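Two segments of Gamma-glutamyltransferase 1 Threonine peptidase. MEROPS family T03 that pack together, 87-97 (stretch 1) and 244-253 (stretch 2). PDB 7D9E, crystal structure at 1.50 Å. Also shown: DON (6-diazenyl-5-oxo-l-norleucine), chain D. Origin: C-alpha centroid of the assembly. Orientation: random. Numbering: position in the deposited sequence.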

ATOM      1  N   LYS A  87      -1.253  18.040  13.689  1.00 24.02           N
ATOM      2  CA  LYS A  87       0.154  17.810  13.400  1.00 23.52           C
ATOM      3  C   LYS A  87       0.300  16.556  12.542  1.00 20.35           C
ATOM      4  O   LYS A  87      -0.341  15.541  12.823  1.00 20.98           O
ATOM      5  CB  LYS A  87       0.949  17.610  14.719  1.00 24.76           C
ATOM      6  CG  LYS A  87       0.865  18.799  15.655  1.00 29.15           C
ATOM      7  CD  LYS A  87       1.328  18.490  17.089  1.00 30.99           C
ATOM      8  CE  LYS A  87       0.296  17.704  17.879  1.00 43.08           C
ATOM      9  N   PRO A  88       1.125  16.593  11.494  1.00 22.87           N
ATOM     10  CA  PRO A  88       1.315  15.403  10.652  1.00 20.49           C
ATOM     11  C   PRO A  88       2.384  14.473  11.202  1.00 17.66           C
ATOM     12  O   PRO A  88       3.405  14.900  11.748  1.00 22.13           O
ATOM     13  CB  PRO A  88       1.785  16.008   9.320  1.00 22.70           C
ATOM     14  CG  PRO A  88       2.539  17.202   9.708  1.00 24.77           C
ATOM     15  CD  PRO A  88       1.892  17.755  10.986  1.00 24.64           C
ATOM     16  N   TYR A  89       2.145  13.172  11.032  1.00 18.00           N
ATOM     17  CA  TYR A  89       3.091  12.162  11.456  1.00 19.07           C
ATOM     18  C   TYR A  89       3.120  11.030  10.447  1.00 19.58           C
ATOM     19  O   TYR A  89       2.166  10.826   9.702  1.00 20.28           O
ATOM     20  CB  TYR A  89       2.711  11.542  12.809  1.00 21.93           C
ATOM     21  CG  TYR A  89       2.635  12.505  13.944  1.00 19.84           C
ATOM     22  CD1 TYR A  89       1.452  13.167  14.266  1.00 21.26           C
ATOM     23  CD2 TYR A  89       3.749  12.744  14.739  1.00 21.65           C
ATOM     24  CE1 TYR A  89       1.389  14.041  15.320  1.00 21.93           C
ATOM     25  CE2 TYR A  89       3.690  13.626  15.789  1.00 23.14           C
ATOM     26  CZ  TYR A  89       2.510  14.268  16.083  1.00 24.45           C
ATOM     27  OH  TYR A  89       2.471  15.146  17.147  1.00 27.90           O
ATOM     28  N   PHE A  90       4.225  10.284  10.443  1.00 19.15           N
ATOM     29  CA  PHE A  90       4.357   9.128   9.586  1.00 16.02           C
ATOM     30  C   PHE A  90       5.068   8.014  10.340  1.00 17.97           C
ATOM     31  O   PHE A  90       6.138   8.233  10.919  1.00 19.32           O
ATOM     32  CB  PHE A  90       5.130   9.443   8.307  1.00 17.90           C
ATOM     33  CG  PHE A  90       5.202   8.272   7.362  1.00 17.31           C
ATOM     34  CD1 PHE A  90       4.147   7.975   6.522  1.00 16.86           C
ATOM     35  CD2 PHE A  90       6.310   7.463   7.329  1.00 18.61           C
ATOM     36  CE1 PHE A  90       4.201   6.903   5.656  1.00 16.43           C
ATOM     37  CE2 PHE A  90       6.367   6.381   6.467  1.00 18.19           C
ATOM     38  CZ  PHE A  90       5.332   6.087   5.649  1.00 17.84           C
ATOM     39  N   LEU A  91       4.494   6.818  10.298  1.00 17.49           N
ATOM     40  CA  LEU A  91       5.049   5.653  10.971  1.00 16.91           C
ATOM     41  C   LEU A  91       5.363   4.577   9.942  1.00 16.18           C
ATOM     42  O   LEU A  91       4.472   4.088   9.235  1.00 17.07           O
ATOM     43  CB  LEU A  91       4.104   5.131  12.055  1.00 19.17           C
ATOM     44  CG  LEU A  91       4.593   3.899  12.824  1.00 21.04           C
ATOM     45  CD1 LEU A  91       5.866   4.239  13.571  1.00 22.30           C
ATOM     46  CD2 LEU A  91       3.527   3.413  13.793  1.00 23.06           C
ATOM     47  N   ASP A  92       6.633   4.173   9.906  1.00 17.22           N
ATOM     48  CA  ASP A  92       7.132   3.182   8.964  1.00 15.61           C
ATOM     49  C   ASP A  92       7.265   1.871   9.719  1.00 16.54           C
ATOM     50  O   ASP A  92       8.109   1.748  10.612  1.00 17.75           O
ATOM     51  CB  ASP A  92       8.459   3.707   8.424  1.00 16.89           C
ATOM     52  CG  ASP A  92       9.269   2.667   7.646  1.00 19.65           C
ATOM     53  OD1 ASP A  92       8.955   1.459   7.661  1.00 20.14           O
ATOM     54  OD2 ASP A  92      10.237   3.103   6.979  1.00 23.01           O
ATOM     55  N   TYR A  93       6.389   0.912   9.398  1.00 15.10           N
ATOM     56  CA  TYR A  93       6.466  -0.441   9.947  1.00 15.31           C
ATOM     57  C   TYR A  93       6.613  -1.446   8.801  1.00 16.37           C
ATOM     58  O   TYR A  93       6.062  -2.550   8.801  1.00 17.03           O
ATOM     59  CB  TYR A  93       5.340  -0.721  10.949  1.00 16.50           C
ATOM     60  CG  TYR A  93       3.934  -0.626  10.432  1.00 14.31           C
ATOM     61  CD1 TYR A  93       3.220   0.556  10.488  1.00 17.98           C
ATOM     62  CD2 TYR A  93       3.295  -1.741   9.945  1.00 14.91           C
ATOM     63  CE1 TYR A  93       1.923   0.615  10.003  1.00 14.92           C
ATOM     64  CE2 TYR A  93       1.998  -1.694   9.494  1.00 16.60           C
ATOM     65  CZ  TYR A  93       1.314  -0.516   9.546  1.00 15.46           C
ATOM     66  OH  TYR A  93       0.007  -0.449   9.070  1.00 16.53           O
ATOM     67  N   ARG A  94       7.428  -1.052   7.828  1.00 15.56           N
ATOM     68  CA  ARG A  94       7.795  -1.893   6.706  1.00 15.20           C
ATOM     69  C   ARG A  94       8.729  -3.005   7.163  1.00 15.29           C
ATOM     70  O   ARG A  94       9.543  -2.830   8.074  1.00 16.67           O
ATOM     71  CB  ARG A  94       8.521  -0.998   5.689  1.00 18.01           C
ATOM     72  CG  ARG A  94       9.007  -1.619   4.381  1.00 20.94           C
ATOM     73  CD  ARG A  94       7.923  -2.104   3.514  1.00 20.60           C
ATOM     74  NE  ARG A  94       8.343  -2.151   2.098  1.00 19.18           N
ATOM     75  CZ  ARG A  94       7.568  -2.624   1.134  1.00 16.83           C
ATOM     76  NH1 ARG A  94       6.374  -3.064   1.445  1.00 18.51           N
ATOM     77  NH2 ARG A  94       7.995  -2.678  -0.122  1.00 17.71           N
ATOM     78  N   GLU A  95       8.586  -4.164   6.534  1.00 15.52           N
ATOM     79  CA  GLU A  95       9.486  -5.259   6.868  1.00 16.15           C
ATOM     80  C   GLU A  95      10.928  -4.911   6.531  1.00 19.23           C
ATOM     81  O   GLU A  95      11.219  -4.078   5.674  1.00 17.41           O
ATOM     82  CB  GLU A  95       9.101  -6.487   6.056  1.00 17.88           C
ATOM     83  CG  GLU A  95       7.717  -7.012   6.326  1.00 17.90           C
ATOM     84  CD  GLU A  95       6.729  -6.572   5.257  1.00 18.82           C
ATOM     85  OE1 GLU A  95       6.733  -5.366   4.914  1.00 19.75           O
ATOM     86  OE2 GLU A  95       5.984  -7.429   4.714  1.00 18.96           O
ATOM     87  N   ILE A  96      11.848  -5.620   7.193  1.00 17.46           N
ATOM     88  CA  ILE A  96      13.278  -5.505   6.932  1.00 19.13           C
ATOM     89  C   ILE A  96      13.805  -6.853   6.452  1.00 17.74           C
ATOM     90  O   ILE A  96      13.301  -7.914   6.835  1.00 18.68           O
ATOM     91  CB  ILE A  96      14.112  -4.992   8.126  1.00 21.26           C
ATOM     92  CG1 ILE A  96      13.929  -5.872   9.342  1.00 20.68           C
ATOM     93  CG2 ILE A  96      13.732  -3.533   8.481  1.00 20.80           C
ATOM     94  CD1 ILE A  96      14.744  -5.421  10.536  1.00 26.78           C
ATOM     95  N   ALA A  97      14.844  -6.811   5.624  1.00 18.86           N
ATOM     96  CA  ALA A  97      15.495  -8.052   5.221  1.00 19.07           C
ATOM     97  C   ALA A  97      16.122  -8.731   6.438  1.00 19.34           C
ATOM     98  O   ALA A  97      16.729  -8.056   7.280  1.00 20.02           O
ATOM     99  CB  ALA A  97      16.611  -7.777   4.210  1.00 19.09           C
ATOM    100  N   ASP A 244      15.415  -7.376  17.133  1.00 24.76           N
ATOM    101  CA  ASP A 244      16.002  -6.143  16.623  1.00 27.32           C
ATOM    102  C   ASP A 244      15.026  -5.296  15.805  1.00 25.72           C
ATOM    103  O   ASP A 244      15.357  -4.143  15.494  1.00 27.06           O
ATOM    104  CB  ASP A 244      17.265  -6.435  15.798  1.00 30.93           C
ATOM    105  CG  ASP A 244      18.447  -6.868  16.663  1.00 36.49           C
ATOM    106  OD1 ASP A 244      18.311  -6.874  17.906  1.00 42.04           O
ATOM    107  OD2 ASP A 244      19.513  -7.210  16.108  1.00 42.86           O
ATOM    108  N   TYR A 245      13.837  -5.815  15.470  1.00 22.37           N
ATOM    109  CA  TYR A 245      12.912  -5.052  14.641  1.00 22.40           C
ATOM    110  C   TYR A 245      12.458  -3.776  15.353  1.00 21.86           C
ATOM    111  O   TYR A 245      12.052  -3.807  16.518  1.00 23.64           O
ATOM    112  CB  TYR A 245      11.676  -5.879  14.245  1.00 20.05           C
ATOM    113  CG  TYR A 245      10.866  -5.047  13.270  1.00 20.25           C
ATOM    114  CD1 TYR A 245      11.223  -4.968  11.939  1.00 20.90           C
ATOM    115  CD2 TYR A 245       9.842  -4.220  13.719  1.00 18.82           C
ATOM    116  CE1 TYR A 245      10.531  -4.130  11.062  1.00 20.32           C
ATOM    117  CE2 TYR A 245       9.171  -3.382  12.861  1.00 19.01           C
ATOM    118  CZ  TYR A 245       9.522  -3.342  11.543  1.00 19.66           C
ATOM    119  OH  TYR A 245       8.845  -2.478  10.692  1.00 19.20           O
ATOM    120  N   GLN A 246      12.480  -2.653  14.629  1.00 21.54           N
ATOM    121  CA  GLN A 246      11.951  -1.397  15.139  1.00 22.37           C
ATOM    122  C   GLN A 246      11.118  -0.739  14.042  1.00 20.60           C
ATOM    123  O   GLN A 246      11.550  -0.659  12.890  1.00 22.59           O
ATOM    124  CB  GLN A 246      13.084  -0.453  15.551  1.00 22.85           C
ATOM    125  CG  GLN A 246      13.854  -0.959  16.747  1.00 27.21           C
ATOM    126  N   ALA A 247       9.932  -0.275  14.398  1.00 21.55           N
ATOM    127  CA  ALA A 247       9.245   0.669  13.532  1.00 18.42           C
ATOM    128  C   ALA A 247       9.915   2.028  13.696  1.00 21.12           C
ATOM    129  O   ALA A 247      10.578   2.305  14.700  1.00 24.79           O
ATOM    130  CB  ALA A 247       7.773   0.751  13.900  1.00 21.81           C
ATOM    131  N   LYS A 248       9.749   2.883  12.690  1.00 20.43           N
ATOM    132  CA  LYS A 248      10.425   4.172  12.700  1.00 19.80           C
ATOM    133  C   LYS A 248       9.441   5.287  12.409  1.00 17.96           C
ATOM    134  O   LYS A 248       8.727   5.240  11.406  1.00 19.36           O
ATOM    135  CB  LYS A 248      11.530   4.202  11.633  1.00 22.47           C
ATOM    136  CG  LYS A 248      12.683   3.242  11.927  1.00 30.38           C
ATOM    137  CD  LYS A 248      13.716   3.250  10.806  1.00 32.95           C
ATOM    138  N   TRP A 249       9.455   6.315  13.256  1.00 21.85           N
ATOM    139  CA  TRP A 249       8.750   7.547  12.944  1.00 22.02           C
ATOM    140  C   TRP A 249       9.622   8.356  11.990  1.00 20.25           C
ATOM    141  O   TRP A 249      10.837   8.461  12.181  1.00 24.15           O
ATOM    142  CB  TRP A 249       8.510   8.343  14.222  1.00 22.26           C
ATOM    143  CG  TRP A 249       7.567   7.679  15.201  1.00 23.22           C
ATOM    144  CD1 TRP A 249       7.909   6.946  16.314  1.00 24.95           C
ATOM    145  CD2 TRP A 249       6.136   7.655  15.133  1.00 22.25           C
ATOM    146  NE1 TRP A 249       6.774   6.498  16.949  1.00 26.24           N
ATOM    147  CE2 TRP A 249       5.674   6.905  16.236  1.00 25.92           C
ATOM    148  CE3 TRP A 249       5.198   8.204  14.251  1.00 24.10           C
ATOM    149  CZ2 TRP A 249       4.312   6.696  16.481  1.00 24.76           C
ATOM    150  CZ3 TRP A 249       3.853   7.978  14.490  1.00 24.51           C
ATOM    151  CH2 TRP A 249       3.424   7.236  15.602  1.00 24.07           C
ATOM    152  N   ARG A 250       9.005   8.900  10.940  1.00 21.51           N
ATOM    153  CA  ARG A 250       9.707   9.727   9.972  1.00 21.83           C
ATOM    154  C   ARG A 250       8.896  10.983   9.701  1.00 22.36           C
ATOM    155  O   ARG A 250       7.678  11.018   9.914  1.00 21.73           O
ATOM    156  CB  ARG A 250       9.910   8.989   8.635  1.00 21.57           C
ATOM    157  CG  ARG A 250      10.469   7.561   8.771  1.00 21.41           C
ATOM    158  CD  ARG A 250      10.693   6.977   7.405  1.00 22.71           C
ATOM    159  NE  ARG A 250      11.280   5.631   7.374  1.00 21.35           N
ATOM    160  CZ  ARG A 250      12.576   5.354   7.441  1.00 21.42           C
ATOM    161  NH1 ARG A 250      13.473   6.318   7.552  1.00 24.56           N
ATOM    162  NH2 ARG A 250      12.965   4.088   7.370  1.00 22.32           N
ATOM    163  N   GLU A 251       9.563  12.002   9.181  1.00 23.41           N
ATOM    164  CA  GLU A 251       8.820  13.163   8.697  1.00 22.30           C
ATOM    165  C   GLU A 251       8.049  12.796   7.432  1.00 22.92           C
ATOM    166  O   GLU A 251       8.624  12.226   6.500  1.00 23.43           O
ATOM    167  CB  GLU A 251       9.748  14.345   8.437  1.00 27.04           C
ATOM    168  CG  GLU A 251      10.350  14.904   9.728  1.00 32.02           C
ATOM    169  CD  GLU A 251       9.293  15.506  10.641  1.00 46.85           C
ATOM    170  OE1 GLU A 251       8.404  16.230  10.145  1.00 49.33           O
ATOM    171  OE2 GLU A 251       9.332  15.204  11.849  1.00 51.55           O
ATOM    172  N   PRO A 252       6.750  13.062   7.371  1.00 23.44           N
ATOM    173  CA  PRO A 252       6.013  12.740   6.147  1.00 22.29           C
ATOM    174  C   PRO A 252       6.456  13.629   5.005  1.00 20.31           C
ATOM    175  O   PRO A 252       6.962  14.735   5.217  1.00 23.67           O
ATOM    176  CB  PRO A 252       4.541  12.974   6.524  1.00 26.89           C
ATOM    177  CG  PRO A 252       4.587  13.897   7.679  1.00 27.15           C
ATOM    178  CD  PRO A 252       5.866  13.569   8.439  1.00 25.70           C
ATOM    179  N   MET A 253       6.301  13.108   3.789  1.00 21.15           N
ATOM    180  CA  MET A 253       6.453  13.932   2.596  1.00 21.29           C
ATOM    181  C   MET A 253       5.343  14.975   2.585  1.00 23.55           C
ATOM    182  O   MET A 253       4.180  14.644   2.816  1.00 21.62           O
ATOM    183  CB  MET A 253       6.348  13.067   1.341  1.00 20.84           C
ATOM    184  CG  MET A 253       6.229  13.870   0.061  1.00 28.24           C
ATOM    185  SD  MET A 253       7.705  14.812  -0.364  1.00 41.20           S
ATOM    186  CE  MET A 253       8.865  13.452  -0.275  1.00 29.69           C
TER
HETATM  187  O   DON D 701       4.889  -2.288  -1.025  1.00 17.87           O
HETATM  188  C   DON D 701       4.494  -2.341  -2.309  1.00 21.56           C
HETATM  189  OXT DON D 701       4.604  -1.340  -3.010  1.00 21.60           O
HETATM  190  CA  DON D 701       3.838  -3.667  -2.645  1.00 25.06           C
HETATM  191  N   DON D 701       4.479  -4.766  -1.957  1.00 20.83           N
HETATM  192  CB  DON D 701       2.349  -3.384  -2.347  1.00 24.65           C
HETATM  193  C1E DON D 701       1.511  -4.624  -2.432  1.00 31.15           C
HETATM  194  C1D DON D 701       0.065  -4.202  -2.403  1.00 41.76           C
HETATM  195  O1J DON D 701      -0.276  -3.015  -2.275  1.00 54.71           O
HETATM  196  O   HOH W   1       6.112  14.114  11.994  1.00 31.21           O
HETATM  197  O   HOH W   2       6.288  11.421  12.272  1.00 22.26           O

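Two short segments, far apart in sequence, meet here as antiparallel strands, and the residues that cover the most surface, Tyr-245, Phe-90 and Trp-249, mark out the contact. The backbone pairing between them is best seen at Asp-92 and Lys-248, which exchange two nearly straight hydrogen bonds: Asp-92 N gives its proton to Lys-248 O at 2.8 Å, and Lys-248 N gives its own to Asp-92 O at 2.9 Å.

Phe-90 is buried, as suits a large apolar side chain. Its CB lies 4.0 Å from Pro-252 CB, and its ring atom CD2 is 4.1 Å from Arg-250 CB, so the hydrocarbon base of a charged residue helps to cover it. The backbone of Phe-90 holds the same region: Arg-250 N donates to Phe-90 O at 2.9 Å. On the amide side a water replaces a direct bond, accepting from Phe-90 N at 3.0 Å and lying 2.8 Å from Arg-250 O, to which it can donate. From the same face of the sheet as Phe-90, Asp-92 meets the far end of Arg-250. Its OD2 receives hydrogen bonds from Arg-250 NE at 2.8 Å and from Arg-250 NH2 at 2.9 Å, forming a salt bridge at the edge of the guanidinium. The long, extended arginine can reach back across the strands, and a carboxylate in this buried position gains a partner for its charge. The other oxygen, Asp-92 OD1, accepts from Arg-94 N at 2.9 Å, tying the side chain of Asp-92 to the backbone two residues further on.

Trp-249 and Leu-91 form a non-hydrogen-bonded pair on the opposite face, with their CA atoms 4.6 Å apart. The broad indole offers a flat surface to the branched leucine: Leu-91 CD1 sits 3.8 Å from the centroid of the Trp-249 six-membered ring, almost on the ring normal, in a CH-pi contact. Leu-91 CD1 also lies 4.0 Å from Ala-247 CB, whose small side chain points toward the first stretch.

Tyr-245 extends the contact beyond the paired strands. Its CA-to-CB bond points sideways, but the ring brings its hydroxyl to the loop, where Tyr-245 OH donates to Arg-94 O at 2.7 Å. Tyrosine combines this polar tip with an apolar flank, and Ile-96 CD1 packs 3.8 Å from Tyr-245 CD1. The Arg-94 side chain starts away from the second stretch and reaches the ligand, with Arg-94 NH1 making a weak hydrogen bond to DON O at 3.0 Å.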